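Local coordinates for protein thermostable carboxypeptidase 1 (Pyrococcus furiosus, PDB 1KA2) that acts as a metal-dependent carboxypeptidase of the M32 family, releasing most amino acids one at a time from the C-terminus of peptides, at residues F304-L318 / F444-K457. Numbering follows the deposited sequence.
Sequences FWENIIGRSKEFVEL and FEEKVAKAEFDPIK
W305, F304 and I309 meet F453, F444, I456 and V448 in an apolar core where two pairs of consecutive helices of this largely helical M32 metallopeptidase come together, with no hydrogen bond between 304-318 and 444-457. CZ3 of W305 lies 3.7 Å from CD2 of F453, the two rings oblique with planes at 44°, while the indole's CH2 and CZ2 rest against CG of K457. F304 and F444 approach from opposite directions until their CZ atoms are 3.8 Å apart, and I309 sets CG1 against that same F444 CZ. The other branch of I309, CG2, held anti to the backbone N, reaches V448 CG1 and the edge of the F453 ring.

Helices 313-318 and 444-450 run nearly parallel, their axes 7.8 Å apart. L318 CD2 touches both V448 O (3.5 Å) and F453 CZ, and its CD1 meets CB of A451, the positive-phi residue of the Schellman motif that ends the helix. E314 folds at chi2 (71°), bringing OE1 to 3.4 Å from E445 OE2; the salt bridge from K438 to E445 OE1 probably eases this like-charge approach.

Behind the contact, the W305 side chain packs on V268 and L275 of helix 261-278, which carries the HEXXH motif, and lies about 10 Å from the bound magnesium ion. S312 OG caps 313-318, accepting from F315 N at 3.3 Å.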
ATOM      1  N   PHE A 304     -15.337  20.523  12.786  1.00 35.64           N
ATOM      2  CA  PHE A 304     -15.051  21.073  14.100  1.00 33.18           C
ATOM      3  C   PHE A 304     -13.643  21.659  14.064  1.00 33.73           C
ATOM      4  O   PHE A 304     -13.437  22.827  14.401  1.00 32.64           O
ATOM      5  CB  PHE A 304     -15.117  19.996  15.187  1.00 34.04           C
ATOM      6  CG  PHE A 304     -14.946  20.545  16.587  1.00 34.31           C
ATOM      7  CD1 PHE A 304     -16.033  21.084  17.274  1.00 31.85           C
ATOM      8  CD2 PHE A 304     -13.695  20.564  17.196  1.00 32.87           C
ATOM      9  CE1 PHE A 304     -15.876  21.634  18.546  1.00 31.94           C
ATOM     10  CE2 PHE A 304     -13.527  21.113  18.476  1.00 32.75           C
ATOM     11  CZ  PHE A 304     -14.618  21.648  19.148  1.00 31.88           C
ATOM     12  N   TRP A 305     -12.669  20.850  13.644  1.00 32.48           N
ATOM     13  CA  TRP A 305     -11.293  21.323  13.588  1.00 28.24           C
ATOM     14  C   TRP A 305     -11.052  22.367  12.510  1.00 30.16           C
ATOM     15  O   TRP A 305     -10.315  23.339  12.724  1.00 30.09           O
ATOM     16  CB  TRP A 305     -10.327  20.147  13.403  1.00 27.41           C
ATOM     17  CG  TRP A 305     -10.260  19.317  14.633  1.00 26.71           C
ATOM     18  CD1 TRP A 305     -11.141  18.360  15.018  1.00 26.65           C
ATOM     19  CD2 TRP A 305      -9.351  19.486  15.722  1.00 26.34           C
ATOM     20  NE1 TRP A 305     -10.849  17.928  16.283  1.00 25.93           N
ATOM     21  CE2 TRP A 305      -9.752  18.605  16.741  1.00 23.71           C
ATOM     22  CE3 TRP A 305      -8.236  20.309  15.941  1.00 27.94           C
ATOM     23  CZ2 TRP A 305      -9.085  18.519  17.966  1.00 21.95           C
ATOM     24  CZ3 TRP A 305      -7.571  20.222  17.169  1.00 27.80           C
ATOM     25  CH2 TRP A 305      -8.003  19.333  18.158  1.00 23.99           C
ATOM     26  N   GLU A 306     -11.671  22.182  11.353  1.00 29.24           N
ATOM     27  CA  GLU A 306     -11.476  23.128  10.259  1.00 32.03           C
ATOM     28  C   GLU A 306     -12.063  24.523  10.493  1.00 34.47           C
ATOM     29  O   GLU A 306     -11.344  25.521  10.429  1.00 36.48           O
ATOM     30  CB  GLU A 306     -12.067  22.576   8.960  1.00 29.33           C
ATOM     31  CG  GLU A 306     -11.882  23.519   7.781  1.00 28.72           C
ATOM     32  CD  GLU A 306     -12.802  23.186   6.637  1.00 31.28           C
ATOM     33  OE1 GLU A 306     -13.613  22.245   6.801  1.00 28.15           O
ATOM     34  OE2 GLU A 306     -12.721  23.861   5.583  1.00 30.01           O
ATOM     35  N   ASN A 307     -13.368  24.587  10.752  1.00 36.34           N
ATOM     36  CA  ASN A 307     -14.058  25.870  10.929  1.00 37.72           C
ATOM     37  C   ASN A 307     -14.158  26.405  12.357  1.00 37.23           C
ATOM     38  O   ASN A 307     -13.902  27.583  12.598  1.00 37.50           O
ATOM     39  CB  ASN A 307     -15.462  25.784  10.321  1.00 38.91           C
ATOM     40  CG  ASN A 307     -15.440  25.361   8.857  1.00 38.36           C
ATOM     41  OD1 ASN A 307     -14.580  25.793   8.085  1.00 38.70           O
ATOM     42  ND2 ASN A 307     -16.393  24.526   8.468  1.00 35.45           N
ATOM     43  N   ILE A 308     -14.539  25.552  13.298  1.00 35.14           N
ATOM     44  CA  ILE A 308     -14.650  25.982  14.685  1.00 35.81           C
ATOM     45  C   ILE A 308     -13.313  26.490  15.220  1.00 36.77           C
ATOM     46  O   ILE A 308     -13.252  27.523  15.878  1.00 37.77           O
ATOM     47  CB  ILE A 308     -15.139  24.826  15.583  1.00 36.58           C
ATOM     48  CG1 ILE A 308     -16.470  24.279  15.043  1.00 38.24           C
ATOM     49  CG2 ILE A 308     -15.293  25.304  17.024  1.00 34.98           C
ATOM     50  CD1 ILE A 308     -17.610  25.301  15.011  1.00 35.01           C
ATOM     51  N   ILE A 309     -12.244  25.754  14.920  1.00 38.35           N
ATOM     52  CA  ILE A 309     -10.890  26.082  15.373  1.00 37.08           C
ATOM     53  C   ILE A 309     -10.014  26.739  14.314  1.00 37.56           C
ATOM     54  O   ILE A 309      -9.422  27.798  14.553  1.00 36.88           O
ATOM     55  CB  ILE A 309     -10.158  24.815  15.872  1.00 35.55           C
ATOM     56  CG1 ILE A 309     -10.896  24.256  17.081  1.00 35.19           C
ATOM     57  CG2 ILE A 309      -8.708  25.131  16.206  1.00 35.42           C
ATOM     58  CD1 ILE A 309     -10.215  23.080  17.766  1.00 35.20           C
ATOM     59  N   GLY A 310      -9.927  26.104  13.150  1.00 38.13           N
ATOM     60  CA  GLY A 310      -9.091  26.617  12.080  1.00 36.76           C
ATOM     61  C   GLY A 310      -9.372  28.010  11.545  1.00 37.28           C
ATOM     62  O   GLY A 310      -8.459  28.662  11.053  1.00 36.53           O
ATOM     63  N   ARG A 311     -10.611  28.480  11.629  1.00 37.07           N
ATOM     64  CA  ARG A 311     -10.925  29.816  11.127  1.00 38.47           C
ATOM     65  C   ARG A 311     -11.114  30.810  12.274  1.00 40.04           C
ATOM     66  O   ARG A 311     -11.503  31.959  12.055  1.00 39.32           O
ATOM     67  CB  ARG A 311     -12.181  29.790  10.238  1.00 38.95           C
ATOM     68  CG  ARG A 311     -12.000  29.070   8.916  1.00 41.92           C
ATOM     69  CD  ARG A 311     -13.265  29.164   8.086  1.00 41.81           C
ATOM     70  NE  ARG A 311     -13.289  28.143   7.045  1.00 42.10           N
ATOM     71  CZ  ARG A 311     -12.696  28.234   5.863  1.00 43.17           C
ATOM     72  NH1 ARG A 311     -12.021  29.313   5.529  1.00 41.80           N
ATOM     73  NH2 ARG A 311     -12.774  27.224   5.013  1.00 44.11           N
ATOM     74  N   SER A 312     -10.837  30.355  13.495  1.00 39.96           N
ATOM     75  CA  SER A 312     -10.966  31.206  14.677  1.00 40.63           C
ATOM     76  C   SER A 312      -9.764  32.149  14.774  1.00 40.86           C
ATOM     77  O   SER A 312      -8.666  31.825  14.309  1.00 38.56           O
ATOM     78  CB  SER A 312     -11.054  30.359  15.955  1.00 39.20           C
ATOM     79  OG  SER A 312      -9.788  29.846  16.314  1.00 41.38           O
ATOM     80  N   LYS A 313      -9.969  33.311  15.385  1.00 40.92           N
ATOM     81  CA  LYS A 313      -8.901  34.298  15.530  1.00 40.80           C
ATOM     82  C   LYS A 313      -7.690  33.726  16.271  1.00 39.51           C
ATOM     83  O   LYS A 313      -6.542  34.027  15.938  1.00 38.44           O
ATOM     84  CB  LYS A 313      -9.441  35.506  16.280  1.00 43.58           C
ATOM     85  CG  LYS A 313      -8.468  36.646  16.384  1.00 48.44           C
ATOM     86  CD  LYS A 313      -8.159  37.155  15.005  1.00 50.12           C
ATOM     87  CE  LYS A 313      -7.298  38.394  15.033  1.00 51.13           C
ATOM     88  NZ  LYS A 313      -7.181  38.935  13.659  1.00 51.81           N
ATOM     89  N   GLU A 314      -7.962  32.895  17.272  1.00 38.66           N
ATOM     90  CA  GLU A 314      -6.912  32.274  18.068  1.00 37.45           C
ATOM     91  C   GLU A 314      -5.995  31.359  17.251  1.00 36.53           C
ATOM     92  O   GLU A 314      -4.771  31.416  17.378  1.00 34.83           O
ATOM     93  CB  GLU A 314      -7.524  31.481  19.226  1.00 39.38           C
ATOM     94  CG  GLU A 314      -8.286  32.291  20.261  1.00 41.18           C
ATOM     95  CD  GLU A 314      -9.615  32.826  19.746  1.00 41.39           C
ATOM     96  OE1 GLU A 314     -10.328  32.097  19.015  1.00 41.91           O
ATOM     97  OE2 GLU A 314      -9.940  33.976  20.097  1.00 43.89           O
ATOM     98  N   PHE A 315      -6.582  30.507  16.416  1.00 37.06           N
ATOM     99  CA  PHE A 315      -5.775  29.607  15.591  1.00 36.16           C
ATOM    100  C   PHE A 315      -4.886  30.455  14.675  1.00 37.58           C
ATOM    101  O   PHE A 315      -3.737  30.117  14.407  1.00 38.66           O
ATOM    102  CB  PHE A 315      -6.674  28.674  14.752  1.00 34.38           C
ATOM    103  CG  PHE A 315      -5.902  27.654  13.951  1.00 34.50           C
ATOM    104  CD1 PHE A 315      -5.363  26.530  14.569  1.00 33.24           C
ATOM    105  CD2 PHE A 315      -5.650  27.865  12.598  1.00 33.62           C
ATOM    106  CE1 PHE A 315      -4.569  25.633  13.856  1.00 32.59           C
ATOM    107  CE2 PHE A 315      -4.860  26.979  11.871  1.00 35.20           C
ATOM    108  CZ  PHE A 315      -4.315  25.853  12.506  1.00 32.50           C
ATOM    109  N   VAL A 316      -5.418  31.583  14.221  1.00 37.78           N
ATOM    110  CA  VAL A 316      -4.671  32.480  13.349  1.00 39.28           C
ATOM    111  C   VAL A 316      -3.458  33.082  14.063  1.00 41.78           C
ATOM    112  O   VAL A 316      -2.375  33.199  13.473  1.00 41.22           O
ATOM    113  CB  VAL A 316      -5.576  33.619  12.805  1.00 38.93           C
ATOM    114  CG1 VAL A 316      -4.709  34.763  12.253  1.00 35.10           C
ATOM    115  CG2 VAL A 316      -6.507  33.045  11.720  1.00 38.17           C
ATOM    116  N   GLU A 317      -3.649  33.491  15.319  1.00 42.90           N
ATOM    117  CA  GLU A 317      -2.559  34.073  16.108  1.00 44.65           C
ATOM    118  C   GLU A 317      -1.496  33.020  16.374  1.00 43.82           C
ATOM    119  O   GLU A 317      -0.312  33.308  16.315  1.00 43.56           O
ATOM    120  CB  GLU A 317      -3.073  34.621  17.440  1.00 46.16           C
ATOM    121  CG  GLU A 317      -3.970  35.834  17.310  1.00 52.26           C
ATOM    122  CD  GLU A 317      -4.618  36.240  18.626  1.00 55.50           C
ATOM    123  OE1 GLU A 317      -5.378  37.238  18.628  1.00 57.15           O
ATOM    124  OE2 GLU A 317      -4.366  35.559  19.645  1.00 57.00           O
ATOM    125  N   LEU A 318      -1.935  31.797  16.647  1.00 44.17           N
ATOM    126  CA  LEU A 318      -1.036  30.678  16.916  1.00 42.78           C
ATOM    127  C   LEU A 318      -0.111  30.318  15.759  1.00 42.28           C
ATOM    128  O   LEU A 318       1.062  30.002  15.959  1.00 40.98           O
ATOM    129  CB  LEU A 318      -1.861  29.441  17.280  1.00 40.49           C
ATOM    130  CG  LEU A 318      -1.074  28.124  17.309  1.00 39.97           C
ATOM    131  CD1 LEU A 318       0.008  28.200  18.395  1.00 36.26           C
ATOM    132  CD2 LEU A 318      -2.040  26.957  17.551  1.00 37.32           C
ATOM    133  N   PHE A 444     -11.831  27.554  26.209  1.00 46.14           N
ATOM    134  CA  PHE A 444     -11.615  26.901  24.921  1.00 44.14           C
ATOM    135  C   PHE A 444     -10.673  27.732  24.053  1.00 43.96           C
ATOM    136  O   PHE A 444      -9.617  27.253  23.641  1.00 43.88           O
ATOM    137  CB  PHE A 444     -12.967  26.723  24.209  1.00 43.57           C
ATOM    138  CG  PHE A 444     -12.878  26.009  22.887  1.00 41.97           C
ATOM    139  CD1 PHE A 444     -12.870  24.615  22.828  1.00 41.58           C
ATOM    140  CD2 PHE A 444     -12.793  26.732  21.697  1.00 40.77           C
ATOM    141  CE1 PHE A 444     -12.779  23.946  21.596  1.00 42.89           C
ATOM    142  CE2 PHE A 444     -12.702  26.083  20.458  1.00 41.42           C
ATOM    143  CZ  PHE A 444     -12.695  24.685  20.406  1.00 41.53           C
ATOM    144  N   GLU A 445     -11.058  28.981  23.799  1.00 44.90           N
ATOM    145  CA  GLU A 445     -10.288  29.920  22.969  1.00 45.59           C
ATOM    146  C   GLU A 445      -8.855  30.102  23.449  1.00 45.45           C
ATOM    147  O   GLU A 445      -7.911  30.057  22.659  1.00 44.08           O
ATOM    148  CB  GLU A 445     -10.964  31.294  22.958  1.00 45.79           C
ATOM    149  CG  GLU A 445     -12.459  31.251  23.238  1.00 50.26           C
ATOM    150  CD  GLU A 445     -13.251  30.740  22.065  1.00 51.33           C
ATOM    151  OE1 GLU A 445     -14.442  30.410  22.244  1.00 51.99           O
ATOM    152  OE2 GLU A 445     -12.678  30.678  20.957  1.00 55.04           O
ATOM    153  N   GLU A 446      -8.706  30.327  24.749  1.00 45.63           N
ATOM    154  CA  GLU A 446      -7.398  30.529  25.340  1.00 46.23           C
ATOM    155  C   GLU A 446      -6.503  29.308  25.114  1.00 44.67           C
ATOM    156  O   GLU A 446      -5.316  29.450  24.829  1.00 44.05           O
ATOM    157  CB  GLU A 446      -7.559  30.828  26.832  1.00 50.75           C
ATOM    158  CG  GLU A 446      -6.255  31.026  27.584  1.00 55.75           C
ATOM    159  CD  GLU A 446      -6.478  31.405  29.038  1.00 58.11           C
ATOM    160  OE1 GLU A 446      -5.520  31.293  29.835  1.00 59.07           O
ATOM    161  OE2 GLU A 446      -7.608  31.822  29.380  1.00 60.72           O
ATOM    162  N   LYS A 447      -7.066  28.108  25.230  1.00 43.99           N
ATOM    163  CA  LYS A 447      -6.277  26.901  25.003  1.00 42.65           C
ATOM    164  C   LYS A 447      -5.837  26.771  23.536  1.00 41.37           C
ATOM    165  O   LYS A 447      -4.722  26.324  23.261  1.00 40.30           O
ATOM    166  CB  LYS A 447      -7.052  25.654  25.433  1.00 42.03           C
ATOM    167  CG  LYS A 447      -7.212  25.523  26.949  1.00 43.30           C
ATOM    168  CD  LYS A 447      -7.764  24.160  27.355  1.00 43.41           C
ATOM    169  CE  LYS A 447      -8.059  24.094  28.849  1.00 45.14           C
ATOM    170  NZ  LYS A 447      -6.870  24.429  29.677  1.00 46.17           N
ATOM    171  N   VAL A 448      -6.695  27.163  22.597  1.00 39.01           N
ATOM    172  CA  VAL A 448      -6.333  27.085  21.182  1.00 38.40           C
ATOM    173  C   VAL A 448      -5.143  28.002  20.883  1.00 39.58           C
ATOM    174  O   VAL A 448      -4.164  27.589  20.253  1.00 38.40           O
ATOM    175  CB  VAL A 448      -7.513  27.488  20.267  1.00 36.29           C
ATOM    176  CG1 VAL A 448      -7.021  27.731  18.824  1.00 34.51           C
ATOM    177  CG2 VAL A 448      -8.554  26.388  20.280  1.00 34.36           C
ATOM    178  N   ALA A 449      -5.239  29.243  21.346  1.00 39.50           N
ATOM    179  CA  ALA A 449      -4.190  30.229  21.129  1.00 41.08           C
ATOM    180  C   ALA A 449      -2.855  29.792  21.708  1.00 41.74           C
ATOM    181  O   ALA A 449      -1.809  30.245  21.251  1.00 42.70           O
ATOM    182  CB  ALA A 449      -4.598  31.574  21.728  1.00 40.21           C
ATOM    183  N   LYS A 450      -2.884  28.911  22.703  1.00 42.35           N
ATOM    184  CA  LYS A 450      -1.642  28.449  23.315  1.00 44.62           C
ATOM    185  C   LYS A 450      -1.205  27.051  22.880  1.00 44.49           C
ATOM    186  O   LYS A 450      -0.183  26.542  23.336  1.00 44.46           O
ATOM    187  CB  LYS A 450      -1.763  28.516  24.838  1.00 46.09           C
ATOM    188  CG  LYS A 450      -1.812  29.935  25.368  1.00 48.19           C
ATOM    189  CD  LYS A 450      -2.037  29.957  26.866  1.00 50.68           C
ATOM    190  CE  LYS A 450      -2.121  31.378  27.395  1.00 51.35           C
ATOM    191  NZ  LYS A 450      -2.512  31.381  28.833  1.00 52.72           N
ATOM    192  N   ALA A 451      -1.982  26.445  21.986  1.00 45.23           N
ATOM    193  CA  ALA A 451      -1.694  25.115  21.461  1.00 43.16           C
ATOM    194  C   ALA A 451      -1.925  24.003  22.483  1.00 42.38           C
ATOM    195  O   ALA A 451      -1.309  22.937  22.408  1.00 40.10           O
ATOM    196  CB  ALA A 451      -0.257  25.054  20.923  1.00 43.80           C
ATOM    197  N   GLU A 452      -2.814  24.252  23.437  1.00 41.25           N
ATOM    198  CA  GLU A 452      -3.140  23.247  24.443  1.00 41.41           C
ATOM    199  C   GLU A 452      -4.390  22.495  23.989  1.00 40.06           C
ATOM    200  O   GLU A 452      -5.504  22.762  24.460  1.00 38.28           O
ATOM    201  CB  GLU A 452      -3.393  23.921  25.788  1.00 44.17           C
ATOM    202  CG  GLU A 452      -2.159  24.587  26.371  1.00 50.16           C
ATOM    203  CD  GLU A 452      -2.476  25.412  27.602  1.00 53.47           C
ATOM    204  OE1 GLU A 452      -3.172  24.902  28.509  1.00 55.50           O
ATOM    205  OE2 GLU A 452      -2.025  26.574  27.661  1.00 55.83           O
ATOM    206  N   PHE A 453      -4.198  21.545  23.078  1.00 36.99           N
ATOM    207  CA  PHE A 453      -5.312  20.776  22.538  1.00 38.09           C
ATOM    208  C   PHE A 453      -5.662  19.461  23.219  1.00 39.02           C
ATOM    209  O   PHE A 453      -6.707  18.880  22.930  1.00 41.60           O
ATOM    210  CB  PHE A 453      -5.080  20.499  21.059  1.00 34.98           C
ATOM    211  CG  PHE A 453      -4.896  21.735  20.241  1.00 34.79           C
ATOM    212  CD1 PHE A 453      -3.618  22.206  19.946  1.00 33.42           C
ATOM    213  CD2 PHE A 453      -5.998  22.425  19.753  1.00 31.21           C
ATOM    214  CE1 PHE A 453      -3.444  23.340  19.172  1.00 33.43           C
ATOM    215  CE2 PHE A 453      -5.832  23.562  18.979  1.00 32.27           C
ATOM    216  CZ  PHE A 453      -4.552  24.021  18.686  1.00 33.61           C
ATOM    217  N   ASP A 454      -4.812  18.980  24.117  1.00 38.84           N
ATOM    218  CA  ASP A 454      -5.110  17.719  24.774  1.00 38.97           C
ATOM    219  C   ASP A 454      -6.488  17.663  25.427  1.00 39.07           C
ATOM    220  O   ASP A 454      -7.233  16.711  25.213  1.00 39.27           O
ATOM    221  CB  ASP A 454      -4.019  17.372  25.791  1.00 39.18           C
ATOM    222  CG  ASP A 454      -2.712  16.984  25.125  1.00 39.76           C
ATOM    223  OD1 ASP A 454      -2.727  16.677  23.913  1.00 41.65           O
ATOM    224  OD2 ASP A 454      -1.670  16.973  25.809  1.00 42.26           O
ATOM    225  N   PRO A 455      -6.853  18.676  26.235  1.00 41.25           N
ATOM    226  CA  PRO A 455      -8.185  18.599  26.850  1.00 41.80           C
ATOM    227  C   PRO A 455      -9.329  18.568  25.833  1.00 40.50           C
ATOM    228  O   PRO A 455     -10.361  17.928  26.059  1.00 40.28           O
ATOM    229  CB  PRO A 455      -8.226  19.830  27.770  1.00 42.68           C
ATOM    230  CG  PRO A 455      -7.207  20.770  27.169  1.00 44.37           C
ATOM    231  CD  PRO A 455      -6.100  19.836  26.742  1.00 42.78           C
ATOM    232  N   ILE A 456      -9.136  19.256  24.711  1.00 39.48           N
ATOM    233  CA  ILE A 456     -10.141  19.298  23.654  1.00 38.35           C
ATOM    234  C   ILE A 456     -10.189  17.972  22.910  1.00 37.82           C
ATOM    235  O   ILE A 456     -11.256  17.523  22.497  1.00 35.74           O
ATOM    236  CB  ILE A 456      -9.839  20.427  22.656  1.00 39.03           C
ATOM    237  CG1 ILE A 456     -10.071  21.773  23.346  1.00 35.19           C
ATOM    238  CG2 ILE A 456     -10.706  20.268  21.389  1.00 38.33           C
ATOM    239  CD1 ILE A 456      -9.647  22.960  22.528  1.00 37.13           C
ATOM    240  N   LYS A 457      -9.024  17.356  22.735  1.00 36.55           N
ATOM    241  CA  LYS A 457      -8.946  16.072  22.061  1.00 36.56           C
ATOM    242  C   LYS A 457      -9.592  15.014  22.950  1.00 35.75           C
ATOM    243  O   LYS A 457     -10.310  14.137  22.470  1.00 36.65           O
ATOM    244  CB  LYS A 457      -7.480  15.704  21.775  1.00 35.59           C
ATOM    245  CG  LYS A 457      -6.827  16.562  20.690  1.00 37.64           C
ATOM    246  CD  LYS A 457      -5.309  16.556  20.791  1.00 41.06           C
ATOM    247  CE  LYS A 457      -4.722  15.177  20.557  1.00 44.00           C
ATOM    248  NZ  LYS A 457      -3.236  15.176  20.688  1.00 43.26           N
TER